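PDB 3FHL: putative oxidoreductase from Bacteroides fragilis NCTC 9343, which probably acts as a nucleotide-dependent oxidoreductase of the Gfo/Idh/MocA family, pairing an NAD-binding Rossmann domain with a C-terminal alpha/beta domain. Local coordinates for residues 4-10 with 30-36; 132-137 with 300-306; 193-198 with 349-353. All blocks are in the same frame, centred on the assembly; numbering follows the deposited sequence.

Contact 1 of 3, residues 4-10 with 30-36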
loop_
_atom_site.group_PDB
_atom_site.type_symbol
_atom_site.label_atom_id
_atom_site.label_comp_id
_atom_site.label_asym_id
_atom_site.label_seq_id
_atom_site.Cartn_x
_atom_site.Cartn_y
_atom_site.Cartn_z
ATOM N N GLU C 4 39.645 -27.141 -0.172
ATOM C CA GLU C 4 38.536 -28.117 -0.403
ATOM C C GLU C 4 37.422 -27.999 0.655
ATOM O O GLU C 4 36.248 -27.825 0.305
ATOM C CB GLU C 4 39.086 -29.550 -0.463
ATOM C CG GLU C 4 38.092 -30.593 -0.983
ATOM C CD GLU C 4 38.429 -32.008 -0.533
ATOM O OE1 GLU C 4 37.965 -32.966 -1.191
ATOM O OE2 GLU C 4 39.155 -32.168 0.476
ATOM N N ILE C 5 37.788 -28.101 1.936
ATOM C CA ILE C 5 36.819 -27.961 3.032
ATOM C C ILE C 5 37.118 -26.743 3.920
ATOM O O ILE C 5 38.229 -26.582 4.432
ATOM C CB ILE C 5 36.648 -29.284 3.843
ATOM C CG1 ILE C 5 35.833 -30.289 3.022
ATOM C CG2 ILE C 5 35.958 -29.046 5.195
ATOM C CD1 ILE C 5 35.948 -31.732 3.496
ATOM N N ILE C 6 36.114 -25.881 4.064
ATOM C CA ILE C 6 36.221 -24.660 4.864
ATOM C C ILE C 6 35.989 -24.979 6.343
ATOM O O ILE C 6 34.881 -25.351 6.741
ATOM C CB ILE C 6 35.236 -23.575 4.341
ATOM C CG1 ILE C 6 35.546 -23.267 2.874
ATOM C CG2 ILE C 6 35.345 -22.294 5.168
ATOM C CD1 ILE C 6 34.370 -22.714 2.066
ATOM N N LYS C 7 37.048 -24.859 7.149
ATOM C CA LYS C 7 36.947 -25.125 8.582
ATOM C C LYS C 7 36.342 -23.912 9.273
ATOM O O LYS C 7 36.917 -22.828 9.247
ATOM C CB LYS C 7 38.315 -25.450 9.196
ATOM C CG LYS C 7 38.582 -26.931 9.382
ATOM C CD LYS C 7 39.881 -27.166 10.177
ATOM C CE LYS C 7 40.318 -28.617 10.145
ATOM N NZ LYS C 7 39.626 -29.461 11.157
ATOM N N THR C 8 35.187 -24.112 9.902
ATOM C CA THR C 8 34.391 -22.989 10.386
ATOM C C THR C 8 34.236 -22.961 11.897
ATOM O O THR C 8 33.952 -23.994 12.528
ATOM C CB THR C 8 32.998 -22.968 9.716
ATOM O OG1 THR C 8 33.156 -23.116 8.301
ATOM C CG2 THR C 8 32.253 -21.657 10.008
ATOM N N GLY C 9 34.438 -21.765 12.453
ATOM C CA GLY C 9 34.158 -21.476 13.854
ATOM C C GLY C 9 32.876 -20.659 14.010
ATOM O O GLY C 9 32.699 -19.630 13.358
ATOM N N LEU C 10 31.985 -21.128 14.875
ATOM C CA LEU C 10 30.711 -20.451 15.139
ATOM C C LEU C 10 30.804 -19.731 16.481
ATOM O O LEU C 10 31.075 -20.359 17.506
ATOM C CB LEU C 10 29.560 -21.469 15.118
ATOM C CG LEU C 10 28.102 -20.980 15.252
ATOM C CD1 LEU C 10 27.749 -19.924 14.203
ATOM C CD2 LEU C 10 27.118 -22.151 15.213
ATOM N N HIS C 30 30.936 -28.899 1.969
ATOM C CA HIS C 30 32.120 -28.077 1.719
ATOM C C HIS C 30 32.572 -27.316 2.958
ATOM O O HIS C 30 33.543 -26.556 2.909
ATOM C CB HIS C 30 31.875 -27.100 0.576
ATOM C CG HIS C 30 31.422 -27.750 -0.694
ATOM N ND1 HIS C 30 32.267 -28.480 -1.502
ATOM C CD2 HIS C 30 30.212 -27.762 -1.306
ATOM C CE1 HIS C 30 31.595 -28.928 -2.549
ATOM N NE2 HIS C 30 30.347 -28.504 -2.457
ATOM N N PHE C 31 31.860 -27.511 4.066
ATOM C CA PHE C 31 32.208 -26.866 5.325
ATOM C C PHE C 31 32.369 -27.925 6.385
ATOM O O PHE C 31 31.693 -28.949 6.348
ATOM C CB PHE C 31 31.091 -25.892 5.787
ATOM C CG PHE C 31 30.944 -24.667 4.912
ATOM C CD1 PHE C 31 31.533 -23.467 5.275
ATOM C CD2 PHE C 31 30.222 -24.728 3.723
ATOM C CE1 PHE C 31 31.419 -22.337 4.457
ATOM C CE2 PHE C 31 30.115 -23.615 2.894
ATOM C CZ PHE C 31 30.698 -22.420 3.270
ATOM N N GLU C 32 33.241 -27.658 7.352
ATOM C CA GLU C 32 33.234 -28.418 8.586
ATOM C C GLU C 32 32.816 -27.486 9.712
ATOM O O GLU C 32 33.441 -26.434 9.925
ATOM C CB GLU C 32 34.614 -29.034 8.876
ATOM C CG GLU C 32 34.650 -29.829 10.184
ATOM C CD GLU C 32 36.055 -30.216 10.649
ATOM O OE1 GLU C 32 36.153 -30.954 11.652
ATOM O OE2 GLU C 32 37.053 -29.779 10.033
ATOM N N LEU C 33 31.749 -27.852 10.419
ATOM C CA LEU C 33 31.387 -27.174 11.655
ATOM C C LEU C 33 32.391 -27.633 12.696
ATOM O O LEU C 33 32.168 -28.607 13.422
ATOM C CB LEU C 33 29.941 -27.475 12.083
ATOM C CG LEU C 33 29.370 -26.741 13.318
ATOM C CD1 LEU C 33 29.378 -25.206 13.193
ATOM C CD2 LEU C 33 27.963 -27.245 13.659
ATOM N N TYR C 34 33.504 -26.909 12.745
ATOM C CA TYR C 34 34.703 -27.376 13.431
ATOM C C TYR C 34 34.682 -26.991 14.906
ATOM O O TYR C 34 34.860 -27.846 15.778
ATOM C CB TYR C 34 35.960 -26.865 12.706
ATOM C CG TYR C 34 37.257 -27.189 13.411
ATOM C CD1 TYR C 34 37.594 -28.511 13.731
ATOM C CD2 TYR C 34 38.141 -26.173 13.774
ATOM C CE1 TYR C 34 38.786 -28.810 14.394
ATOM C CE2 TYR C 34 39.339 -26.462 14.435
ATOM C CZ TYR C 34 39.653 -27.781 14.742
ATOM O OH TYR C 34 40.833 -28.069 15.397
ATOM N N LYS C 35 34.440 -25.715 15.184
ATOM C CA LYS C 35 34.453 -25.230 16.554
ATOM C C LYS C 35 33.271 -24.334 16.904
ATOM O O LYS C 35 32.921 -23.445 16.141
ATOM C CB LYS C 35 35.766 -24.509 16.849
ATOM C CG LYS C 35 36.802 -25.417 17.443
ATOM C CD LYS C 35 38.103 -24.698 17.696
ATOM C CE LYS C 35 39.091 -25.685 18.265
ATOM N NZ LYS C 35 40.506 -25.228 18.213
ATOM N N ILE C 36 32.668 -24.575 18.066
ATOM C CA ILE C 36 31.550 -23.757 18.544
ATOM C C ILE C 36 31.889 -23.139 19.902
ATOM O O ILE C 36 32.230 -23.851 20.848
ATOM C CB ILE C 36 30.223 -24.578 18.636
ATOM C CG1 ILE C 36 29.842 -25.157 17.263
ATOM C CG2 ILE C 36 29.086 -23.722 19.177
ATOM C CD1 ILE C 36 28.790 -26.258 17.313
HETATM O O HOH W 1 41.696 -30.007 13.324
#
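Lys7 and Glu32 lie side by side on one face of two neighbouring parallel strands, and their ends join in a salt bridge, NZ to OE2 at 2.8 Å, on the syn side of the carboxylate. The same ammonium group stands over one face of the Tyr34 ring, 3.7 Å from NZ to the ring centroid, as a cation-pi contact that the CD methylene extends as CH-pi. A bend at chi4 (-83°), after extended chi2 and chi3, sets NZ over the same ring face as CD.

Backbone bonds run in parallel register from Ile6 N to His30 O as far as Leu10 N to Lys35 O. Between the Thr8-Leu33 and Gly9-Lys35 pairs strand 31-36 carries one extra residue, Tyr34, a beta bulge: Thr8 O accepts both Tyr34 N (3.0 Å) and Lys35 N (3.2 Å), next to an inverse gamma turn centred on Leu33. Ile6 O also has two donors, Glu32 N and Thr8 OG1, on opposite faces of its plane.

Apolar packing fills the other face. Ile6 CD1 sits over the Phe31 ring, 3.8 Å from CE1, while Thr8 OG1 meets that ring's edge; Ile25 of helix 15-27 touches both Thr8 and Phe31.

Helix 15-27 joins the strands as the Rossmann fold's first beta-alpha-beta unit. Its chemistry is two-sided: mainly apolar where helices 15-27 and 309-320 pack, and charged on the Lys7 face, where Glu32 and Tyr34 probably stabilise the ammonium.

Contact 2 of 3, residues 132-137 with 300-306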
loop_
_atom_site.group_PDB
_atom_site.type_symbol
_atom_site.label_atom_id
_atom_site.label_comp_id
_atom_site.label_asym_id
_atom_site.label_seq_id
_atom_site.Cartn_x
_atom_site.Cartn_y
_atom_site.Cartn_z
ATOM N N LEU C 132 12.978 -15.622 -4.077
ATOM C CA LEU C 132 13.576 -16.450 -5.133
ATOM C C LEU C 132 12.611 -16.680 -6.291
ATOM O O LEU C 132 13.015 -16.699 -7.448
ATOM C CB LEU C 132 14.049 -17.799 -4.559
ATOM C CG LEU C 132 15.282 -17.752 -3.645
ATOM C CD1 LEU C 132 15.596 -19.157 -3.123
ATOM C CD2 LEU C 132 16.507 -17.192 -4.378
ATOM N N THR C 133 11.330 -16.854 -5.975
ATOM C CA THR C 133 10.329 -17.021 -7.007
ATOM C C THR C 133 10.131 -15.720 -7.771
ATOM O O THR C 133 10.052 -15.736 -8.994
ATOM C CB THR C 133 9.002 -17.513 -6.417
ATOM O OG1 THR C 133 9.236 -18.726 -5.684
ATOM C CG2 THR C 133 8.018 -17.794 -7.523
ATOM N N VAL C 134 10.088 -14.596 -7.054
ATOM C CA VAL C 134 10.043 -13.271 -7.708
ATOM C C VAL C 134 11.209 -13.104 -8.699
ATOM O O VAL C 134 10.985 -12.752 -9.847
ATOM C CB VAL C 134 9.991 -12.095 -6.673
ATOM C CG1 VAL C 134 10.308 -10.722 -7.336
ATOM C CG2 VAL C 134 8.630 -12.064 -5.950
ATOM N N ARG C 135 12.436 -13.407 -8.273
ATOM C CA ARG C 135 13.597 -13.334 -9.185
ATOM C C ARG C 135 13.384 -14.183 -10.454
ATOM O O ARG C 135 13.679 -13.731 -11.567
ATOM C CB ARG C 135 14.892 -13.753 -8.471
ATOM C CG ARG C 135 15.340 -12.871 -7.310
ATOM C CD ARG C 135 16.830 -13.117 -6.982
ATOM N NE ARG C 135 17.687 -12.132 -7.646
ATOM C CZ ARG C 135 18.655 -11.432 -7.052
ATOM N NH1 ARG C 135 18.962 -11.625 -5.768
ATOM N NH2 ARG C 135 19.343 -10.547 -7.762
ATOM N N ASP C 136 12.842 -15.392 -10.270
ATOM C CA ASP C 136 12.511 -16.314 -11.356
ATOM C C ASP C 136 11.503 -15.748 -12.361
ATOM O O ASP C 136 11.725 -15.827 -13.572
ATOM C CB ASP C 136 11.977 -17.631 -10.782
ATOM C CG ASP C 136 11.919 -18.750 -11.817
ATOM O OD1 ASP C 136 12.943 -18.990 -12.484
ATOM O OD2 ASP C 136 10.856 -19.405 -11.948
ATOM N N ILE C 137 10.411 -15.171 -11.849
ATOM C CA ILE C 137 9.359 -14.544 -12.670
ATOM C C ILE C 137 9.939 -13.397 -13.501
ATOM O O ILE C 137 9.643 -13.264 -14.686
ATOM C CB ILE C 137 8.198 -14.043 -11.761
ATOM C CG1 ILE C 137 7.308 -15.218 -11.373
ATOM C CG2 ILE C 137 7.361 -12.948 -12.437
ATOM C CD1 ILE C 137 6.891 -15.183 -9.958
ATOM N N TYR C 300 1.570 -20.383 -9.416
ATOM C CA TYR C 300 2.867 -20.505 -10.074
ATOM C C TYR C 300 3.781 -21.394 -9.233
ATOM O O TYR C 300 4.120 -21.017 -8.110
ATOM C CB TYR C 300 3.497 -19.120 -10.271
ATOM C CG TYR C 300 4.815 -19.173 -11.009
ATOM C CD1 TYR C 300 4.860 -19.473 -12.357
ATOM C CD2 TYR C 300 6.017 -18.952 -10.342
ATOM C CE1 TYR C 300 6.069 -19.538 -13.035
ATOM C CE2 TYR C 300 7.232 -19.012 -11.008
ATOM C CZ TYR C 300 7.251 -19.303 -12.354
ATOM O OH TYR C 300 8.452 -19.352 -13.017
ATOM N N PRO C 301 4.166 -22.583 -9.766
ATOM C CA PRO C 301 5.071 -23.476 -9.035
ATOM C C PRO C 301 6.377 -22.744 -8.776
ATOM O O PRO C 301 7.072 -22.358 -9.717
ATOM C CB PRO C 301 5.279 -24.653 -10.002
ATOM C CG PRO C 301 4.088 -24.611 -10.924
ATOM C CD PRO C 301 3.768 -23.150 -11.068
ATOM N N GLY C 302 6.671 -22.507 -7.505
ATOM C CA GLY C 302 7.746 -21.602 -7.166
ATOM C C GLY C 302 9.100 -22.259 -7.018
ATOM O O GLY C 302 9.250 -23.472 -7.197
ATOM N N ILE C 303 10.085 -21.423 -6.710
ATOM C CA ILE C 303 11.413 -21.854 -6.310
ATOM C C ILE C 303 11.414 -22.152 -4.813
ATOM O O ILE C 303 10.900 -21.358 -4.032
ATOM C CB ILE C 303 12.442 -20.744 -6.618
ATOM C CG1 ILE C 303 12.383 -20.345 -8.103
ATOM C CG2 ILE C 303 13.852 -21.166 -6.231
ATOM C CD1 ILE C 303 12.672 -21.459 -9.067
ATOM N N ALA C 304 11.988 -23.290 -4.418
ATOM C CA ALA C 304 12.103 -23.655 -2.997
ATOM C C ALA C 304 12.947 -22.645 -2.223
ATOM O O ALA C 304 13.929 -22.113 -2.737
ATOM C CB ALA C 304 12.703 -25.044 -2.853
ATOM N N GLY C 305 12.563 -22.393 -0.979
ATOM C CA GLY C 305 13.380 -21.569 -0.096
ATOM C C GLY C 305 14.703 -22.260 0.169
ATOM O O GLY C 305 14.750 -23.485 0.269
ATOM N N ASN C 306 15.778 -21.483 0.296
ATOM C CA ASN C 306 17.119 -22.075 0.304
ATOM C C ASN C 306 18.111 -21.308 1.166
ATOM O O ASN C 306 19.058 -20.743 0.646
ATOM C CB ASN C 306 17.622 -22.195 -1.153
ATOM C CG ASN C 306 18.917 -22.983 -1.282
ATOM O OD1 ASN C 306 19.262 -23.792 -0.416
ATOM N ND2 ASN C 306 19.656 -22.725 -2.366
#
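Asp136 reaches from helix 129-139 to the loop at Tyr300 and Ile303, and its CB, CG and OD2 each meet an atom of it. Its CB packs 3.8 Å from Ile303 CG1. With CG anti to the backbone N (chi1 -167°), the carboxylate is brought against the end of Ile303, whose CD1 lies 3.9 Å from Asp136 CG. At the tip, OD2 accepts a short hydrogen bond of 2.6 Å from Tyr300 OH; the hydroxyl comes from above the carboxylate plane, which is turned 37° from the ring. The other oxygen, OD1, forms a salt bridge with Lys140, so both carboxylate oxygens are engaged.

The Tyr300 ring is also met at an edge and over a face: Thr133 CG2 abuts its edge, 3.6 Å from CD2, and Ile137 CG1 lies over one face. Thr133 OG1 accepts a hydrogen bond from Ile303 N at 3.0 Å while also bonding to Ala129 O one helical turn back. Leu132 CB touches Ile303 CG2 at 3.8 Å.

The loop thus lies along helix 129-139 on its way from strand 294-299 to helix 309-320. Tyr253 of strand 252-255 meets Thr133, Ile137 and Tyr300, joining helix and loop to the large mixed sheet.

Contact 3 of 3, residues 193-198 with 349-353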
loop_
_atom_site.group_PDB
_atom_site.type_symbol
_atom_site.label_atom_id
_atom_site.label_comp_id
_atom_site.label_asym_id
_atom_site.label_seq_id
_atom_site.Cartn_x
_atom_site.Cartn_y
_atom_site.Cartn_z
ATOM N N MET C 193 20.036 1.336 -6.123
ATOM C CA MET C 193 19.779 2.426 -5.192
ATOM C C MET C 193 18.878 3.511 -5.801
ATOM O O MET C 193 19.037 3.872 -6.975
ATOM C CB MET C 193 21.095 3.011 -4.651
ATOM C CG MET C 193 21.863 2.049 -3.737
ATOM S SD MET C 193 21.243 1.855 -2.053
ATOM C CE MET C 193 21.840 3.352 -1.261
ATOM N N PRO C 194 17.916 4.023 -5.006
ATOM C CA PRO C 194 17.009 5.062 -5.499
ATOM C C PRO C 194 17.641 6.467 -5.515
ATOM O O PRO C 194 18.595 6.737 -4.781
ATOM C CB PRO C 194 15.862 5.006 -4.490
ATOM C CG PRO C 194 16.512 4.611 -3.231
ATOM C CD PRO C 194 17.615 3.666 -3.607
ATOM N N GLU C 195 17.100 7.358 -6.332
ATOM C CA GLU C 195 17.482 8.771 -6.257
ATOM C C GLU C 195 16.958 9.447 -4.996
ATOM O O GLU C 195 17.624 10.318 -4.428
ATOM C CB GLU C 195 16.963 9.522 -7.475
ATOM C CG GLU C 195 17.577 9.078 -8.776
ATOM C CD GLU C 195 16.950 9.774 -9.961
ATOM O OE1 GLU C 195 16.324 10.836 -9.761
ATOM O OE2 GLU C 195 17.080 9.261 -11.090
ATOM N N ALA C 196 15.764 9.048 -4.556
ATOM C CA ALA C 196 15.130 9.685 -3.406
ATOM C C ALA C 196 14.302 8.695 -2.579
ATOM O O ALA C 196 13.997 7.595 -3.037
ATOM C CB ALA C 196 14.266 10.876 -3.871
ATOM N N VAL C 197 13.964 9.084 -1.355
ATOM C CA VAL C 197 13.162 8.236 -0.459
ATOM C C VAL C 197 12.000 9.035 0.154
ATOM O O VAL C 197 12.197 10.133 0.667
ATOM C CB VAL C 197 14.027 7.620 0.675
ATOM C CG1 VAL C 197 13.148 6.920 1.752
ATOM C CG2 VAL C 197 15.055 6.611 0.106
ATOM N N PHE C 198 10.788 8.487 0.076
ATOM C CA PHE C 198 9.706 8.956 0.915
ATOM C C PHE C 198 9.377 7.856 1.916
ATOM O O PHE C 198 9.346 6.678 1.559
ATOM C CB PHE C 198 8.466 9.331 0.083
ATOM C CG PHE C 198 7.193 9.432 0.915
ATOM C CD1 PHE C 198 6.835 10.635 1.514
ATOM C CD2 PHE C 198 6.388 8.315 1.129
ATOM C CE1 PHE C 198 5.677 10.727 2.295
ATOM C CE2 PHE C 198 5.239 8.397 1.911
ATOM C CZ PHE C 198 4.884 9.611 2.491
ATOM N N LYS C 349 9.658 15.440 4.747
ATOM C CA LYS C 349 10.220 15.769 3.430
ATOM C C LYS C 349 10.603 14.528 2.611
ATOM O O LYS C 349 10.905 13.480 3.164
ATOM C CB LYS C 349 11.470 16.636 3.605
ATOM C CG LYS C 349 11.208 18.102 3.969
ATOM C CD LYS C 349 12.477 18.759 4.523
ATOM C CE LYS C 349 12.266 20.232 4.862
ATOM N NZ LYS C 349 12.025 21.047 3.636
ATOM N N ILE C 350 10.621 14.662 1.292
ATOM C CA ILE C 350 11.295 13.685 0.445
ATOM C C ILE C 350 12.805 13.894 0.612
ATOM O O ILE C 350 13.292 15.033 0.538
ATOM C CB ILE C 350 10.883 13.859 -1.021
ATOM C CG1 ILE C 350 9.396 13.502 -1.202
ATOM C CG2 ILE C 350 11.802 13.038 -1.967
ATOM C CD1 ILE C 350 8.902 13.651 -2.630
ATOM N N VAL C 351 13.537 12.805 0.852
ATOM C CA VAL C 351 14.988 12.873 1.085
ATOM C C VAL C 351 15.725 12.424 -0.159
ATOM O O VAL C 351 15.599 11.276 -0.578
ATOM C CB VAL C 351 15.422 12.005 2.285
ATOM C CG1 VAL C 351 16.947 11.926 2.394
ATOM C CG2 VAL C 351 14.839 12.542 3.569
ATOM N N ASN C 352 16.491 13.337 -0.746
ATOM C CA ASN C 352 17.285 13.039 -1.925
ATOM C C ASN C 352 18.663 12.516 -1.510
ATOM O O ASN C 352 19.324 13.081 -0.632
ATOM C CB ASN C 352 17.417 14.278 -2.818
ATOM C CG ASN C 352 16.074 14.788 -3.314
ATOM O OD1 ASN C 352 15.410 14.145 -4.132
ATOM N ND2 ASN C 352 15.669 15.955 -2.823
ATOM N N LEU C 353 19.076 11.414 -2.125
ATOM C CA LEU C 353 20.375 10.812 -1.832
ATOM C C LEU C 353 21.470 11.474 -2.672
ATOM O O LEU C 353 21.324 11.609 -3.890
ATOM C CB LEU C 353 20.328 9.303 -2.106
ATOM C CG LEU C 353 19.872 8.311 -1.025
ATOM C CD1 LEU C 353 18.486 8.574 -0.502
ATOM C CD2 LEU C 353 19.923 6.904 -1.606
HETATM O O HOH W 2 19.293 12.251 -5.647
#
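Residues 196-197 and 351-352 pair antiparallel, with Val197 and Val351 as a hydrogen-bonded pair (Val197 N to Val351 O 2.8 Å, Val351 N to Val197 O 3.0 Å) and Ala196 and Asn352 as a non-hydrogen-bonded one. A third bond, Leu353 N to Glu195 O, is nearly straight at 167°, and a water donates to both Glu195 O and Leu353 O beside it. Glu195 and Ala196 together face Leu219 of strand 213-221, a classic beta bulge, and the chain turns a corner at Glu195.

Leu353 is the residue most covered by the other segment. Its two methyls part: CD2 heads for the start of the other segment, 3.4 Å from Pro194 O and 4.1 Å from Met193 CE, while CD1 rests 4.0 Å from Val197 CG2. Met193 meets it at about a right angle, its chain folded by bends at chi2 and chi3, and Ile337 of helix 328-347 touches both Met193 and Pro194.

On the Ala196 side the packing is made by small contacts. In Ile350, chi1 of -67° sets CG1 beside the backbone N and turns CG2 anti to it, 3.8 Å from Ala196 CB, which also lies 3.5 Å from Asn352 OD1. That amide oxygen has its hydrogen bond with Asn348 ND2 of the second subunit. Ile350 touches Leu219 as well as Lys349 of the second subunit, and Phe198 stacks on the equivalent Phe198 there.

The last modelled residues thus form an outermost strand of this chain's mixed sheet. Backbone bonds set the strand in place, whereas the side chains do two jobs: Leu353 covers the bulged corner with apolar surface, and Ile350 and Asn352, with Phe198, carry the sheet edge into the dimer contact through apolar packing and a hydrogen bond between side-chain amides.

Contact 1 belongs to the Rossmann domain, and contacts 2 and 3 to the C-terminal domain, where the latter pair involve opposite regions of one mixed sheet and their segments alternate along the chain. All three are partly buried. Contact 1 joins strands inside a parallel sheet, with more buried residues than the others, and lies about 42 Å, centre to centre, from contact 3. Contact 2 depends on side chains, since a helix and an irregular loop share no backbone pairing; contacts 1 and 3 rest on strand bonds. A salt bridge crosses contact 1 and a carboxylate-hydroxyl bond contact 2, whereas contact 3's side chains meet mainly through apolar groups and it alone borders the second subunit.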